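Local coordinates for protein inactive glucansucrase (Lactobacillus reuteri, PDB 5JBD) that is an inactive glucansucrase of glycosyl hydrolase family 70, a multidomain protein built on a circularly permuted beta/alpha barrel that holds a calcium ion, at residues A[344-349]-A[392-397]; A[348-353]-A[441-446]; A[437-442]-A[480-485]. All blocks are in the same frame, centred on the assembly; numbering follows the deposited sequence.

Contacts 1 and 2 share helix 343-354, whose earlier turns meet helix 392-406 and whose later turns meet the loop before helix 446-455. Contact 3 uses that same loop a little earlier, against the turn that opens helix 483-496, and Y444 OH of contact 2 probably bonds to K439 O of contact 3. Contact 1, about 15 Å from the chain centre, is helix-to-helix packing, partly buried, of a phenylalanine on a glutamine. Contacts 2 and 3 lie farther out, at about 24 and 26 Å, yet both are buried: one rests on an asparagine-to-carbonyl bond and a carboxylate-amide stack, the other on an ammonium group among oxygens.

Contact 1 of 3, residues A[344-349]-A[392-397]; sequences GEFYTL and HDQRKN
The ring of F346 reaches across to Q394, with CZ coming within 3.4 Å of the glutamine CG. The F346 side chain leaves its helix with CG anti to the backbone N (chi1 163°), which carries the ring out toward helix 392-406 and spans a gap of 9.8 Å between the two CA atoms. Q394 answers with a chain folded at its second torsion (chi2 -51°), so that both the methylene and the amide lie against the far end of the ring; OE1 is 3.5 Å from F346 CE2. Ring and amide planes are inclined by 55°, an oblique meeting without a flat stack. Each helix follows a strand of the parallel barrel sheet, 340-341 for F346 and 385-388 for Q394, and F388 from the latter strand stacks on F346. The phenylalanine thus suits a buried place between barrel helices. Glutamine suits the partly exposed border: its methylenes and the flank of its amide lie against the ring, while NE2 bonds to Y323 OH and OE1 accepts a weak bond from N397 ND2 at 3.3 Å, one turn on. The bond to Y323, helped by the weak one, probably steadies the rotation of the amide. On the exposed flank, Y347 turns a ring face to the edge of F346, whose CD2 sits 3.7 Å above the plane of the tyrosine ring, over its centre.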
loop_
_atom_site.group_PDB
_atom_site.type_symbol
_atom_site.label_atom_id
_atom_site.label_comp_id
_atom_site.label_asym_id
_atom_site.label_seq_id
_atom_site.Cartn_x
_atom_site.Cartn_y
_atom_site.Cartn_z
ATOM N N GLY A 344 -10.943 5.168 13.875
ATOM C CA GLY A 344 -11.239 6.007 15.017
ATOM C C GLY A 344 -10.721 5.442 16.326
ATOM O O GLY A 344 -10.150 6.173 17.123
ATOM N N GLU A 345 -10.896 4.130 16.512
ATOM C CA GLU A 345 -10.422 3.453 17.714
ATOM C C GLU A 345 -8.905 3.513 17.835
ATOM O O GLU A 345 -8.381 3.704 18.935
ATOM C CB GLU A 345 -10.909 1.990 17.760
ATOM C CG GLU A 345 -10.383 1.137 18.914
ATOM C CD GLU A 345 -10.960 1.514 20.285
ATOM O OE1 GLU A 345 -11.962 2.249 20.340
ATOM O OE2 GLU A 345 -10.396 1.086 21.323
ATOM N N PHE A 346 -8.212 3.331 16.711
ATOM C CA PHE A 346 -6.749 3.446 16.700
ATOM C C PHE A 346 -6.257 4.830 17.146
ATOM O O PHE A 346 -5.387 4.929 18.017
ATOM C CB PHE A 346 -6.182 3.104 15.311
ATOM C CG PHE A 346 -4.769 3.571 15.111
ATOM C CD1 PHE A 346 -3.709 2.867 15.666
ATOM C CD2 PHE A 346 -4.505 4.734 14.396
ATOM C CE1 PHE A 346 -2.395 3.307 15.491
ATOM C CE2 PHE A 346 -3.200 5.182 14.226
ATOM C CZ PHE A 346 -2.152 4.475 14.781
ATOM N N TYR A 347 -6.828 5.888 16.564
ATOM C CA TYR A 347 -6.440 7.244 16.939
ATOM C C TYR A 347 -6.782 7.538 18.403
ATOM O O TYR A 347 -5.998 8.170 19.100
ATOM C CB TYR A 347 -7.014 8.301 15.989
ATOM C CG TYR A 347 -6.389 8.203 14.615
ATOM C CD1 TYR A 347 -5.036 8.517 14.411
ATOM C CD2 TYR A 347 -7.125 7.723 13.523
ATOM C CE1 TYR A 347 -4.446 8.381 13.153
ATOM C CE2 TYR A 347 -6.548 7.588 12.267
ATOM C CZ TYR A 347 -5.210 7.916 12.086
ATOM O OH TYR A 347 -4.659 7.773 10.837
ATOM N N THR A 348 -7.914 7.030 18.876
ATOM C CA THR A 348 -8.295 7.195 20.274
ATOM C C THR A 348 -7.300 6.505 21.216
ATOM O O THR A 348 -6.838 7.106 22.198
ATOM C CB THR A 348 -9.732 6.692 20.508
ATOM O OG1 THR A 348 -10.643 7.537 19.785
ATOM C CG2 THR A 348 -10.098 6.716 21.983
ATOM N N LEU A 349 -6.982 5.260 20.922
ATOM C CA LEU A 349 -5.977 4.537 21.699
ATOM C C LEU A 349 -4.661 5.321 21.762
ATOM O O LEU A 349 -4.099 5.490 22.845
ATOM C CB LEU A 349 -5.731 3.151 21.118
ATOM C CG LEU A 349 -6.853 2.128 21.324
ATOM C CD1 LEU A 349 -6.663 0.929 20.403
ATOM C CD2 LEU A 349 -6.939 1.661 22.772
ATOM N N HIS A 392 1.097 -2.111 9.595
ATOM C CA HIS A 392 2.380 -1.863 8.890
ATOM C C HIS A 392 2.577 -0.390 8.490
ATOM O O HIS A 392 3.692 0.132 8.565
ATOM C CB HIS A 392 2.514 -2.770 7.655
ATOM C CG HIS A 392 1.483 -2.513 6.608
ATOM N ND1 HIS A 392 0.220 -3.070 6.650
ATOM C CD2 HIS A 392 1.503 -1.720 5.514
ATOM C CE1 HIS A 392 -0.478 -2.652 5.615
ATOM N NE2 HIS A 392 0.278 -1.835 4.906
ATOM N N ASP A 393 1.493 0.276 8.108
ATOM C CA ASP A 393 1.549 1.698 7.732
ATOM C C ASP A 393 1.807 2.615 8.920
ATOM O O ASP A 393 2.500 3.629 8.785
ATOM C CB ASP A 393 0.261 2.150 7.049
ATOM C CG ASP A 393 0.154 1.683 5.626
ATOM O OD1 ASP A 393 1.155 1.793 4.887
ATOM O OD2 ASP A 393 -0.942 1.236 5.243
ATOM N N GLN A 394 1.261 2.276 10.085
ATOM C CA GLN A 394 1.458 3.119 11.267
ATOM C C GLN A 394 2.898 3.039 11.807
ATOM O O GLN A 394 3.449 4.055 12.256
ATOM C CB GLN A 394 0.421 2.815 12.360
ATOM C CG GLN A 394 -1.024 3.027 11.905
ATOM C CD GLN A 394 -1.253 4.389 11.264
ATOM O OE1 GLN A 394 -0.780 5.403 11.761
ATOM N NE2 GLN A 394 -1.962 4.407 10.149
ATOM N N ARG A 395 3.485 1.853 11.772
ATOM C CA ARG A 395 4.906 1.707 12.089
ATOM C C ARG A 395 5.772 2.482 11.087
ATOM O O ARG A 395 6.715 3.155 11.499
ATOM C CB ARG A 395 5.331 0.241 12.146
ATOM C CG ARG A 395 6.741 0.041 12.689
ATOM C CD ARG A 395 6.796 0.220 14.192
ATOM N NE ARG A 395 6.566 -1.058 14.875
ATOM C CZ ARG A 395 5.864 -1.242 15.993
ATOM N NH1 ARG A 395 5.219 -0.238 16.607
ATOM N NH2 ARG A 395 5.778 -2.471 16.496
ATOM N N LYS A 396 5.415 2.410 9.798
ATOM C CA LYS A 396 6.085 3.182 8.732
ATOM C C LYS A 396 6.033 4.690 8.967
ATOM O O LYS A 396 7.047 5.375 8.805
ATOM C CB LYS A 396 5.502 2.839 7.355
ATOM C CG LYS A 396 5.957 3.740 6.197
ATOM C CD LYS A 396 4.961 3.766 5.052
ATOM C CE LYS A 396 3.695 4.523 5.440
ATOM N NZ LYS A 396 2.827 4.727 4.268
ATOM N N ASN A 397 4.854 5.210 9.338
ATOM C CA ASN A 397 4.703 6.646 9.677
ATOM C C ASN A 397 5.689 7.091 10.753
ATOM O O ASN A 397 6.339 8.129 10.618
ATOM C CB ASN A 397 3.274 6.965 10.162
ATOM C CG ASN A 397 2.242 6.923 9.044
ATOM O OD1 ASN A 397 2.573 6.878 7.848
ATOM N ND2 ASN A 397 0.968 6.938 9.433
#

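Contact 2 of 3, residues A[348-353]-A[441-446]; sequences TLENVL and YAQYNV
Helix 343-354 widens into a pi-type turn at 350-353 where an irregular loop passes it, the CA atoms closing from 7.4 Å between E350 and Q443 to 5.8 Å between L353 and N445. N445 carries the hydrogen bond: its ND2 donates to L353 O over 3.0 Å, nearly straight at 169°. The amide lies almost flat with the bond and meets a lone pair in the carbonyl plane, at a C=O angle of 136°. N445 OD1 accepts from S610 N, so both ends of this buried amide are used and its rotation is fixed. Asparagine also tolerates the left-handed backbone conformation found here, and its CB packs 4.0 Å from L353 CB. Nearer the surface, the E350 carboxylate stacks tightly on the Q443 amide, with planes only 16° apart. Y444 adds its CB, 3.5 Å from L353 O, while its hydroxyl bonds to K439 O. S610 lies in the loop before strand 612-618 of an antiparallel sheet, and N445 sits at the N-cap position of helix 446-455; the arrangement is a junction between the helical layer of a beta/alpha barrel and the neighbouring beta domain.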
loop_
_atom_site.group_PDB
_atom_site.type_symbol
_atom_site.label_atom_id
_atom_site.label_comp_id
_atom_site.label_asym_id
_atom_site.label_seq_id
_atom_site.Cartn_x
_atom_site.Cartn_y
_atom_site.Cartn_z
ATOM N N THR A 348 -7.914 7.030 18.876
ATOM C CA THR A 348 -8.295 7.195 20.274
ATOM C C THR A 348 -7.300 6.505 21.216
ATOM O O THR A 348 -6.838 7.106 22.198
ATOM C CB THR A 348 -9.732 6.692 20.508
ATOM O OG1 THR A 348 -10.643 7.537 19.785
ATOM C CG2 THR A 348 -10.098 6.716 21.983
ATOM N N LEU A 349 -6.982 5.260 20.922
ATOM C CA LEU A 349 -5.977 4.537 21.699
ATOM C C LEU A 349 -4.661 5.321 21.762
ATOM O O LEU A 349 -4.099 5.490 22.845
ATOM C CB LEU A 349 -5.731 3.151 21.118
ATOM C CG LEU A 349 -6.853 2.128 21.324
ATOM C CD1 LEU A 349 -6.663 0.929 20.403
ATOM C CD2 LEU A 349 -6.939 1.661 22.772
ATOM N N GLU A 350 -4.195 5.825 20.617
ATOM C CA GLU A 350 -2.937 6.591 20.578
ATOM C C GLU A 350 -3.031 7.955 21.276
ATOM O O GLU A 350 -2.095 8.347 22.004
ATOM C CB GLU A 350 -2.409 6.741 19.142
ATOM C CG GLU A 350 -2.044 5.395 18.495
ATOM C CD GLU A 350 -0.775 5.411 17.643
ATOM O OE1 GLU A 350 -0.498 6.434 16.979
ATOM O OE2 GLU A 350 -0.075 4.367 17.614
ATOM N N ASN A 351 -4.150 8.667 21.087
ATOM C CA ASN A 351 -4.296 9.982 21.689
ATOM C C ASN A 351 -4.510 9.892 23.204
ATOM O O ASN A 351 -4.119 10.802 23.924
ATOM C CB ASN A 351 -5.448 10.813 21.070
ATOM C CG ASN A 351 -5.260 11.136 19.585
ATOM O OD1 ASN A 351 -6.212 11.530 18.862
ATOM N ND2 ASN A 351 -4.061 11.001 19.130
ATOM N N VAL A 352 -5.124 8.810 23.690
ATOM C CA VAL A 352 -5.439 8.663 25.125
ATOM C C VAL A 352 -4.307 7.999 25.899
ATOM O O VAL A 352 -3.957 8.452 26.990
ATOM C CB VAL A 352 -6.744 7.870 25.346
ATOM C CG1 VAL A 352 -6.994 7.545 26.815
ATOM C CG2 VAL A 352 -7.929 8.641 24.789
ATOM N N LEU A 353 -3.755 6.924 25.341
ATOM C CA LEU A 353 -2.771 6.091 26.023
ATOM C C LEU A 353 -1.333 6.223 25.514
ATOM O O LEU A 353 -0.395 6.018 26.273
ATOM C CB LEU A 353 -3.199 4.622 25.933
ATOM C CG LEU A 353 -4.528 4.251 26.599
ATOM C CD1 LEU A 353 -4.950 2.835 26.243
ATOM C CD2 LEU A 353 -4.441 4.415 28.103
ATOM N N TYR A 441 9.805 8.600 20.914
ATOM C CA TYR A 441 9.233 8.289 19.603
ATOM C C TYR A 441 8.180 7.186 19.630
ATOM O O TYR A 441 7.165 7.294 18.953
ATOM C CB TYR A 441 10.346 7.881 18.628
ATOM C CG TYR A 441 11.560 8.792 18.642
ATOM C CD1 TYR A 441 11.440 10.141 18.328
ATOM C CD2 TYR A 441 12.830 8.299 18.984
ATOM C CE1 TYR A 441 12.537 10.985 18.351
ATOM C CE2 TYR A 441 13.942 9.138 19.007
ATOM C CZ TYR A 441 13.789 10.478 18.692
ATOM O OH TYR A 441 14.876 11.321 18.700
ATOM N N ALA A 442 8.450 6.110 20.355
ATOM C CA ALA A 442 7.575 4.947 20.406
ATOM C C ALA A 442 6.353 5.177 21.296
ATOM O O ALA A 442 6.355 6.021 22.186
ATOM C CB ALA A 442 8.342 3.729 20.911
ATOM N N GLN A 443 5.319 4.381 21.044
ATOM C CA GLN A 443 4.059 4.487 21.781
ATOM C C GLN A 443 4.206 4.127 23.239
ATOM O O GLN A 443 4.850 3.149 23.576
ATOM C CB GLN A 443 3.004 3.559 21.148
ATOM C CG GLN A 443 2.459 4.085 19.846
ATOM C CD GLN A 443 1.508 5.230 20.074
ATOM O OE1 GLN A 443 1.805 6.384 19.764
ATOM N NE2 GLN A 443 0.367 4.921 20.624
ATOM N N TYR A 444 3.569 4.917 24.103
ATOM C CA TYR A 444 3.383 4.557 25.507
ATOM C C TYR A 444 2.227 3.553 25.646
ATOM O O TYR A 444 1.354 3.471 24.780
ATOM C CB TYR A 444 3.075 5.802 26.335
ATOM C CG TYR A 444 4.254 6.727 26.578
ATOM C CD1 TYR A 444 4.781 7.514 25.553
ATOM C CD2 TYR A 444 4.837 6.811 27.829
ATOM C CE1 TYR A 444 5.875 8.344 25.772
ATOM C CE2 TYR A 444 5.923 7.648 28.067
ATOM C CZ TYR A 444 6.439 8.409 27.034
ATOM O OH TYR A 444 7.524 9.242 27.275
ATOM N N ASN A 445 2.242 2.802 26.738
ATOM C CA ASN A 445 1.129 1.941 27.139
ATOM C C ASN A 445 0.677 0.919 26.096
ATOM O O ASN A 445 -0.530 0.711 25.911
ATOM C CB ASN A 445 -0.078 2.817 27.566
ATOM C CG ASN A 445 0.094 3.442 28.939
ATOM O OD1 ASN A 445 0.300 2.753 29.963
ATOM N ND2 ASN A 445 -0.054 4.751 28.990
ATOM N N VAL A 446 1.623 0.266 25.418
ATOM C CA VAL A 446 1.258 -0.713 24.390
ATOM C C VAL A 446 0.435 -1.880 24.977
ATOM O O VAL A 446 -0.605 -2.255 24.400
ATOM C CB VAL A 446 2.482 -1.184 23.565
ATOM C CG1 VAL A 446 2.105 -2.315 22.608
ATOM C CG2 VAL A 446 3.035 -0.006 22.764
#

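Contact 3 of 3, residues A[437-442]-A[480-485]; sequences TNKQYA and SIYYDA
A capped turn at the start of helix 483-496 presents a tyrosine to the loop between helices 420-434 and 446-455, and there K439 NZ meets Y482 OH at 3.3 Å. The bond, donated by the lysine, is weak, and CE lies 3.6 Å from the same hydroxyl oxygen. The two side chains approach from opposite directions, joining at the ends of long arms. K439 runs extended through its middle torsions and then bends at the last one (chi4 -67°), which turns the ammonium group aside from the line of the chain. Its three protons are spread over four oxygens: the backbone oxygens of Q434, K436 and P607 take the main bonds, and Y482 OH is the weak fourth. Lysine suits this buried place because one flexible arm can bring a positive group to several carbonyls, including that of Q434 at the end of helix 420-434; P607 ties the group to the loop before strand 612-618. On the tyrosine side the backbone is an ST turn within a type I beta turn: S480 OG accepts from Y482 N at 3.0 Å, nearly straight at 169°, and S480 O accepts from Y483 N at 3.1 Å. Serine fits the position because its short hydroxyl can fold back to an amide of the opening turn. The Y482 ring is covered on one face by I481 CG2, 3.6 Å above its centre, while V446 and P447 of helix 446-455 also touch this tyrosine.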
loop_
_atom_site.group_PDB
_atom_site.type_symbol
_atom_site.label_atom_id
_atom_site.label_comp_id
_atom_site.label_asym_id
_atom_site.label_seq_id
_atom_site.Cartn_x
_atom_site.Cartn_y
_atom_site.Cartn_z
ATOM N N THR A 437 11.451 3.969 29.657
ATOM C CA THR A 437 10.276 4.512 30.358
ATOM C C THR A 437 9.830 5.814 29.663
ATOM O O THR A 437 8.673 5.930 29.246
ATOM C CB THR A 437 10.599 4.743 31.840
ATOM O OG1 THR A 437 10.862 3.476 32.461
ATOM C CG2 THR A 437 9.444 5.438 32.570
ATOM N N ASN A 438 10.759 6.761 29.503
ATOM C CA ASN A 438 10.480 8.053 28.864
ATOM C C ASN A 438 10.737 8.023 27.384
ATOM O O ASN A 438 11.742 8.551 26.910
ATOM C CB ASN A 438 11.308 9.148 29.498
ATOM C CG ASN A 438 10.865 9.425 30.875
ATOM O OD1 ASN A 438 9.804 10.012 31.091
ATOM N ND2 ASN A 438 11.641 8.947 31.828
ATOM N N LYS A 439 9.787 7.438 26.661
ATOM C CA LYS A 439 9.917 7.241 25.230
ATOM C C LYS A 439 9.780 8.574 24.502
ATOM O O LYS A 439 8.927 9.374 24.835
ATOM C CB LYS A 439 8.859 6.249 24.727
ATOM C CG LYS A 439 8.809 4.904 25.451
ATOM C CD LYS A 439 7.779 3.955 24.822
ATOM C CE LYS A 439 7.219 2.959 25.836
ATOM N NZ LYS A 439 8.226 1.988 26.330
ATOM N N GLN A 440 10.656 8.816 23.540
ATOM C CA GLN A 440 10.628 10.025 22.709
ATOM C C GLN A 440 9.849 9.840 21.415
ATOM O O GLN A 440 9.320 10.814 20.875
ATOM C CB GLN A 440 12.065 10.467 22.363
ATOM C CG GLN A 440 12.864 10.972 23.549
ATOM C CD GLN A 440 12.212 12.185 24.158
ATOM O OE1 GLN A 440 12.270 13.304 23.621
ATOM N NE2 GLN A 440 11.541 11.954 25.275
ATOM N N TYR A 441 9.805 8.600 20.914
ATOM C CA TYR A 441 9.233 8.289 19.603
ATOM C C TYR A 441 8.180 7.186 19.630
ATOM O O TYR A 441 7.165 7.294 18.953
ATOM C CB TYR A 441 10.346 7.881 18.628
ATOM C CG TYR A 441 11.560 8.792 18.642
ATOM C CD1 TYR A 441 11.440 10.141 18.328
ATOM C CD2 TYR A 441 12.830 8.299 18.984
ATOM C CE1 TYR A 441 12.537 10.985 18.351
ATOM C CE2 TYR A 441 13.942 9.138 19.007
ATOM C CZ TYR A 441 13.789 10.478 18.692
ATOM O OH TYR A 441 14.876 11.321 18.700
ATOM N N ALA A 442 8.450 6.110 20.355
ATOM C CA ALA A 442 7.575 4.947 20.406
ATOM C C ALA A 442 6.353 5.177 21.296
ATOM O O ALA A 442 6.355 6.021 22.186
ATOM C CB ALA A 442 8.342 3.729 20.911
ATOM N N SER A 480 9.493 -9.495 20.599
ATOM C CA SER A 480 9.439 -8.106 21.056
ATOM C C SER A 480 9.372 -8.070 22.578
ATOM O O SER A 480 8.939 -9.021 23.230
ATOM C CB SER A 480 8.202 -7.397 20.475
ATOM O OG SER A 480 7.907 -6.196 21.178
ATOM N N ILE A 481 9.772 -6.946 23.149
ATOM C CA ILE A 481 9.525 -6.687 24.579
ATOM C C ILE A 481 8.048 -6.910 24.979
ATOM O O ILE A 481 7.757 -7.303 26.112
ATOM C CB ILE A 481 9.998 -5.240 24.951
ATOM C CG1 ILE A 481 9.952 -4.987 26.460
ATOM C CG2 ILE A 481 9.256 -4.158 24.157
ATOM C CD1 ILE A 481 10.432 -3.605 26.888
ATOM N N TYR A 482 7.117 -6.661 24.061
ATOM C CA TYR A 482 5.686 -6.788 24.380
ATOM C C TYR A 482 5.079 -8.174 24.142
ATOM O O TYR A 482 3.883 -8.352 24.361
ATOM C CB TYR A 482 4.884 -5.726 23.626
ATOM C CG TYR A 482 5.348 -4.321 23.895
ATOM C CD1 TYR A 482 5.426 -3.831 25.204
ATOM C CD2 TYR A 482 5.716 -3.458 22.847
ATOM C CE1 TYR A 482 5.868 -2.543 25.453
ATOM C CE2 TYR A 482 6.162 -2.164 23.101
ATOM C CZ TYR A 482 6.222 -1.711 24.410
ATOM O OH TYR A 482 6.649 -0.419 24.667
ATOM N N TYR A 483 5.884 -9.158 23.733
ATOM C CA TYR A 483 5.362 -10.512 23.425
ATOM C C TYR A 483 4.584 -11.132 24.599
ATOM O O TYR A 483 3.469 -11.655 24.411
ATOM C CB TYR A 483 6.496 -11.462 22.965
ATOM C CG TYR A 483 6.035 -12.889 22.653
ATOM C CD1 TYR A 483 5.862 -13.830 23.669
ATOM C CD2 TYR A 483 5.754 -13.286 21.342
ATOM C CE1 TYR A 483 5.421 -15.111 23.400
ATOM C CE2 TYR A 483 5.338 -14.574 21.065
ATOM C CZ TYR A 483 5.179 -15.480 22.093
ATOM O OH TYR A 483 4.764 -16.753 21.840
ATOM N N ASP A 484 5.162 -11.087 25.802
ATOM C CA ASP A 484 4.550 -11.780 26.943
ATOM C C ASP A 484 3.186 -11.170 27.301
ATOM O O ASP A 484 2.210 -11.898 27.530
ATOM C CB ASP A 484 5.476 -11.777 28.164
ATOM C CG ASP A 484 6.635 -12.760 28.041
ATOM O OD1 ASP A 484 6.597 -13.681 27.205
ATOM O OD2 ASP A 484 7.595 -12.605 28.811
ATOM N N ALA A 485 3.119 -9.845 27.327
ATOM C CA ALA A 485 1.885 -9.151 27.660
ATOM C C ALA A 485 0.798 -9.421 26.642
ATOM O O ALA A 485 -0.316 -9.807 27.003
ATOM C CB ALA A 485 2.129 -7.651 27.762
#